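Local coordinates for adenosylmethionine-8-amino-7-oxononanoate aminotransferase (Methanocaldococcus jannaschii, PDB 6ZHK), which probably transfers the amino group of S-adenosyl-L-methionine to 8-amino-7-oxononanoate in biotin biosynthesis, as a pyridoxal-phosphate-dependent aminotransferase of class III, at residues C64-E76 against L350-I362. Sequence-based numbering, arbitrary orientation.
Sequences CNLFGHSRKEIIE and LATLEIFEKENVI
Ile74 and Ala351 have the nearest pair of CA atoms across the two segments, 5.1 Å apart, and there the first turn of the helix beginning at Lys72 runs nearly antiparallel to residues 350-358, the axes at 156°. The small Ala351 side chain is consistent with this closeness: its CB lies 3.5 Å from Glu73 O and also meets Ile74 CA. One turn on, Ile355 is packed against Phe67, Arg71, Glu73 and Ile74. Its chi1 of -68° turns CG2 away from the backbone N and over one face of the Phe67 ring, 3.9 Å from the centroid, a CH-pi contact; Leu66 CB lies over the opposite face. The Phe67 edge in turn points at the face of Phe356 in an offset edge-to-face pair, planes at 61°, while Leu66 CD1 touches the rim of Phe356 at CE2 (3.6 Å). In this class-III aminotransferase, of the PLP-dependent fold type I, the contact ties the loop 64-71 to the helix 343-358, and the Leu66 side chain is about 7 Å from that of Lys301, the lysine predicted to carry pyridoxal phosphate, which is not attached here. Thr352 offers Leu66 its CG2 methyl and turns OG1 back to Ala348 O within its own helix. Arg71 grips Glu73 side-on in a salt bridge, Arg71 NE to Glu73 OE1 at 2.9 Å and Arg71 NH2 to Glu73 OE2, both nearly straight and close to the guanidinium plane. Ile355 CG2 also lies under one face of that guanidinium, while Ile355 CD1 sits by Arg71 NE at 3.7 Å and CG1 faces the Glu73 carboxylate. An alanine in place of Arg71 is likely to uncover Ile355 and leave the Glu73 carboxylate without its mate, its OE2 4.5 Å from Glu359 OE2, a like charge.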
loop_
_atom_site.group_PDB
_atom_site.type_symbol
_atom_site.label_atom_id
_atom_site.label_comp_id
_atom_site.label_asym_id
_atom_site.label_seq_id
_atom_site.Cartn_x
_atom_site.Cartn_y
_atom_site.Cartn_z
ATOM N N CYS A 64 -9.457 8.675 -9.258
ATOM C CA CYS A 64 -8.166 9.311 -8.971
ATOM C C CYS A 64 -7.708 10.347 -10.009
ATOM O O CYS A 64 -6.831 11.179 -9.708
ATOM C CB CYS A 64 -7.078 8.261 -8.753
ATOM S SG CYS A 64 -6.702 7.312 -10.254
ATOM N N ASN A 65 -8.170 10.240 -11.261
ATOM C CA ASN A 65 -7.590 11.105 -12.297
ATOM C C ASN A 65 -8.209 12.502 -12.174
ATOM O O ASN A 65 -9.403 12.623 -12.194
ATOM C CB ASN A 65 -7.769 10.457 -13.669
ATOM C CG ASN A 65 -7.174 11.324 -14.769
ATOM O OD1 ASN A 65 -7.691 12.396 -15.089
ATOM N ND2 ASN A 65 -5.975 10.954 -15.187
ATOM N N LEU A 66 -7.412 13.560 -12.059
ATOM C CA LEU A 66 -8.018 14.872 -11.843
ATOM C C LEU A 66 -8.003 15.665 -13.141
ATOM O O LEU A 66 -8.896 16.450 -13.372
ATOM C CB LEU A 66 -7.166 15.659 -10.847
ATOM C CG LEU A 66 -7.172 15.158 -9.387
ATOM C CD1 LEU A 66 -6.424 16.143 -8.533
ATOM C CD2 LEU A 66 -8.602 14.935 -8.873
ATOM N N PHE A 67 -6.918 15.587 -13.877
ATOM C CA PHE A 67 -6.668 16.581 -14.917
ATOM C C PHE A 67 -6.440 15.957 -16.293
ATOM O O PHE A 67 -5.918 16.643 -17.190
ATOM C CB PHE A 67 -5.452 17.423 -14.530
ATOM C CG PHE A 67 -5.692 18.213 -13.278
ATOM C CD1 PHE A 67 -6.815 19.036 -13.160
ATOM C CD2 PHE A 67 -4.775 18.132 -12.226
ATOM C CE1 PHE A 67 -7.046 19.747 -11.993
ATOM C CE2 PHE A 67 -5.000 18.855 -11.065
ATOM C CZ PHE A 67 -6.114 19.677 -10.961
ATOM N N GLY A 68 -6.826 14.705 -16.453
ATOM C CA GLY A 68 -6.637 14.054 -17.749
ATOM C C GLY A 68 -5.382 13.188 -17.723
ATOM O O GLY A 68 -4.679 13.173 -16.702
ATOM N N HIS A 69 -5.104 12.512 -18.835
ATOM C CA HIS A 69 -4.048 11.529 -18.940
ATOM C C HIS A 69 -2.801 12.055 -19.641
ATOM O O HIS A 69 -1.862 11.266 -19.868
ATOM C CB HIS A 69 -4.570 10.263 -19.641
ATOM C CG HIS A 69 -5.599 9.560 -18.837
ATOM N ND1 HIS A 69 -5.252 8.722 -17.753
ATOM C CD2 HIS A 69 -6.952 9.603 -18.890
ATOM C CE1 HIS A 69 -6.360 8.205 -17.273
ATOM N NE2 HIS A 69 -7.418 8.760 -17.915
ATOM N N SER A 70 -2.755 13.363 -19.940
ATOM C CA SER A 70 -1.558 13.887 -20.605
ATOM C C SER A 70 -1.240 15.284 -20.063
ATOM O O SER A 70 -0.934 16.229 -20.789
ATOM C CB SER A 70 -1.751 13.872 -22.122
ATOM O OG SER A 70 -2.890 14.680 -22.431
ATOM N N ARG A 71 -1.291 15.410 -18.745
ATOM C CA ARG A 71 -1.108 16.713 -18.137
ATOM C C ARG A 71 0.385 16.963 -17.982
ATOM O O ARG A 71 1.037 16.281 -17.209
ATOM C CB ARG A 71 -1.835 16.800 -16.793
ATOM C CG ARG A 71 -1.772 18.198 -16.203
ATOM C CD ARG A 71 -2.798 19.059 -16.906
ATOM N NE ARG A 71 -2.439 20.429 -16.563
ATOM C CZ ARG A 71 -3.317 21.413 -16.404
ATOM N NH1 ARG A 71 -4.608 21.173 -16.557
ATOM N NH2 ARG A 71 -2.895 22.640 -16.102
ATOM N N LYS A 72 0.926 17.958 -18.717
ATOM C CA LYS A 72 2.375 18.072 -18.874
ATOM C C LYS A 72 3.108 18.357 -17.565
ATOM O O LYS A 72 4.188 17.800 -17.358
ATOM C CB LYS A 72 2.771 19.148 -19.902
ATOM C CG LYS A 72 2.436 18.781 -21.347
ATOM N N GLU A 73 2.528 19.209 -16.700
ATOM C CA GLU A 73 3.254 19.607 -15.493
ATOM C C GLU A 73 3.554 18.379 -14.618
ATOM O O GLU A 73 4.608 18.314 -13.963
ATOM C CB GLU A 73 2.413 20.554 -14.642
ATOM C CG GLU A 73 2.122 21.913 -15.293
ATOM C CD GLU A 73 0.809 21.957 -16.048
ATOM O OE1 GLU A 73 0.433 20.947 -16.644
ATOM O OE2 GLU A 73 0.139 22.998 -16.000
ATOM N N ILE A 74 2.592 17.448 -14.554
ATOM C CA ILE A 74 2.741 16.313 -13.669
ATOM C C ILE A 74 3.750 15.358 -14.307
ATOM O O ILE A 74 4.643 14.837 -13.628
ATOM C CB ILE A 74 1.382 15.618 -13.400
ATOM C CG1 ILE A 74 0.327 16.620 -12.920
ATOM C CG2 ILE A 74 1.555 14.518 -12.365
ATOM C CD1 ILE A 74 -1.046 15.948 -12.736
ATOM N N ILE A 75 3.536 15.049 -15.593
ATOM C CA ILE A 75 4.457 14.169 -16.315
ATOM C C ILE A 75 5.875 14.736 -16.240
ATOM O O ILE A 75 6.842 14.037 -15.895
ATOM C CB ILE A 75 3.978 13.927 -17.780
ATOM C CG1 ILE A 75 2.741 13.025 -17.851
ATOM C CG2 ILE A 75 5.077 13.358 -18.692
ATOM C CD1 ILE A 75 1.985 13.228 -19.157
ATOM N N GLU A 76 6.037 16.036 -16.481
ATOM C CA GLU A 76 7.371 16.638 -16.431
ATOM C C GLU A 76 7.985 16.606 -15.020
ATOM O O GLU A 76 9.199 16.459 -14.872
ATOM C CB GLU A 76 7.377 18.030 -17.105
ATOM C CG GLU A 76 7.164 17.909 -18.651
ATOM C CD GLU A 76 8.083 16.944 -19.423
ATOM O OE1 GLU A 76 9.315 17.051 -19.220
ATOM O OE2 GLU A 76 7.579 16.071 -20.228
ATOM N N LEU A 350 3.349 17.327 -5.862
ATOM C CA LEU A 350 3.764 18.722 -5.883
ATOM C C LEU A 350 3.228 19.399 -7.128
ATOM O O LEU A 350 2.650 20.492 -7.029
ATOM C CB LEU A 350 5.300 18.831 -5.821
ATOM C CG LEU A 350 5.904 18.634 -4.433
ATOM C CD1 LEU A 350 7.431 18.486 -4.520
ATOM C CD2 LEU A 350 5.553 19.808 -3.496
ATOM N N ALA A 351 3.398 18.729 -8.293
ATOM C CA ALA A 351 2.888 19.316 -9.526
ATOM C C ALA A 351 1.374 19.497 -9.459
ATOM O O ALA A 351 0.855 20.523 -9.919
ATOM C CB ALA A 351 3.235 18.505 -10.756
ATOM N N THR A 352 0.686 18.481 -8.900
ATOM C CA THR A 352 -0.756 18.527 -8.778
ATOM C C THR A 352 -1.174 19.773 -8.006
ATOM O O THR A 352 -2.089 20.501 -8.458
ATOM C CB THR A 352 -1.351 17.222 -8.242
ATOM O OG1 THR A 352 -0.990 16.205 -9.168
ATOM C CG2 THR A 352 -2.870 17.200 -8.159
ATOM N N LEU A 353 -0.568 19.981 -6.829
ATOM C CA LEU A 353 -1.021 21.094 -6.000
ATOM C C LEU A 353 -0.738 22.408 -6.709
ATOM O O LEU A 353 -1.482 23.386 -6.544
ATOM C CB LEU A 353 -0.321 21.096 -4.646
ATOM C CG LEU A 353 -0.796 19.990 -3.709
ATOM C CD1 LEU A 353 0.105 19.877 -2.479
ATOM C CD2 LEU A 353 -2.234 20.238 -3.332
ATOM N N GLU A 354 0.372 22.436 -7.422
ATOM C CA GLU A 354 0.740 23.643 -8.167
ATOM C C GLU A 354 -0.306 24.001 -9.221
ATOM O O GLU A 354 -0.640 25.181 -9.367
ATOM C CB GLU A 354 2.133 23.494 -8.790
ATOM C CG GLU A 354 3.257 24.023 -7.927
ATOM C CD GLU A 354 4.628 23.411 -8.199
ATOM O OE1 GLU A 354 4.826 22.829 -9.301
ATOM O OE2 GLU A 354 5.498 23.486 -7.287
ATOM N N ILE A 355 -0.850 22.983 -9.920
ATOM C CA ILE A 355 -1.949 23.195 -10.848
ATOM C C ILE A 355 -3.148 23.802 -10.096
ATOM O O ILE A 355 -3.703 24.813 -10.561
ATOM C CB ILE A 355 -2.327 21.934 -11.640
ATOM C CG1 ILE A 355 -1.224 21.533 -12.609
ATOM C CG2 ILE A 355 -3.670 22.139 -12.357
ATOM C CD1 ILE A 355 -1.306 20.111 -13.067
ATOM N N PHE A 356 -3.469 23.276 -8.894
ATOM C CA PHE A 356 -4.613 23.786 -8.147
ATOM C C PHE A 356 -4.541 25.293 -7.950
ATOM O O PHE A 356 -5.553 25.986 -8.143
ATOM C CB PHE A 356 -4.859 23.094 -6.788
ATOM C CG PHE A 356 -5.722 21.853 -6.934
ATOM C CD1 PHE A 356 -7.093 21.953 -6.886
ATOM C CD2 PHE A 356 -5.169 20.605 -7.202
ATOM C CE1 PHE A 356 -7.905 20.847 -7.019
ATOM C CE2 PHE A 356 -5.982 19.494 -7.353
ATOM C CZ PHE A 356 -7.355 19.610 -7.283
ATOM N N GLU A 357 -3.356 25.734 -7.520
ATOM C CA GLU A 357 -3.095 27.095 -7.129
ATOM C C GLU A 357 -3.008 28.002 -8.357
ATOM O O GLU A 357 -3.671 29.043 -8.405
ATOM C CB GLU A 357 -1.800 27.105 -6.331
ATOM C CG GLU A 357 -1.579 28.433 -5.650
ATOM C CD GLU A 357 -0.522 28.308 -4.579
ATOM O OE1 GLU A 357 0.664 28.230 -4.959
ATOM O OE2 GLU A 357 -0.894 28.262 -3.384
ATOM N N LYS A 358 -2.205 27.589 -9.347
ATOM C CA LYS A 358 -1.929 28.419 -10.516
ATOM C C LYS A 358 -3.132 28.513 -11.462
ATOM O O LYS A 358 -3.234 29.499 -12.194
ATOM C CB LYS A 358 -0.654 27.946 -11.225
ATOM N N GLU A 359 -4.046 27.515 -11.502
ATOM C CA GLU A 359 -5.149 27.584 -12.460
ATOM C C GLU A 359 -6.492 27.835 -11.767
ATOM O O GLU A 359 -7.572 27.721 -12.389
ATOM C CB GLU A 359 -5.202 26.358 -13.390
ATOM C CG GLU A 359 -3.879 26.012 -14.105
ATOM C CD GLU A 359 -2.992 27.114 -14.720
ATOM O OE1 GLU A 359 -3.506 28.186 -15.079
ATOM O OE2 GLU A 359 -1.776 26.898 -14.876
ATOM N N ASN A 360 -6.452 28.110 -10.458
ATOM C CA ASN A 360 -7.671 28.447 -9.750
ATOM C C ASN A 360 -8.758 27.370 -9.978
ATOM O O ASN A 360 -9.931 27.649 -10.268
ATOM C CB ASN A 360 -8.039 29.900 -10.066
ATOM C CG ASN A 360 -8.911 30.595 -9.034
ATOM O OD1 ASN A 360 -8.941 30.241 -7.849
ATOM N ND2 ASN A 360 -9.635 31.610 -9.476
ATOM N N VAL A 361 -8.360 26.104 -9.755
ATOM C CA VAL A 361 -9.202 24.979 -10.089
ATOM C C VAL A 361 -10.553 25.000 -9.372
ATOM O O VAL A 361 -11.593 24.731 -9.999
ATOM C CB VAL A 361 -8.434 23.654 -9.868
ATOM C CG1 VAL A 361 -9.374 22.489 -10.074
ATOM C CG2 VAL A 361 -7.262 23.598 -10.855
ATOM N N ILE A 362 -10.550 25.229 -8.049
ATOM C CA ILE A 362 -11.788 25.070 -7.291
ATOM C C ILE A 362 -12.799 26.133 -7.732
ATOM O O ILE A 362 -13.972 25.801 -7.901
ATOM C CB ILE A 362 -11.541 25.072 -5.763
ATOM C CG1 ILE A 362 -10.586 23.936 -5.366
ATOM C CG2 ILE A 362 -12.840 25.091 -4.920
ATOM C CD1 ILE A 362 -11.074 22.604 -5.745
#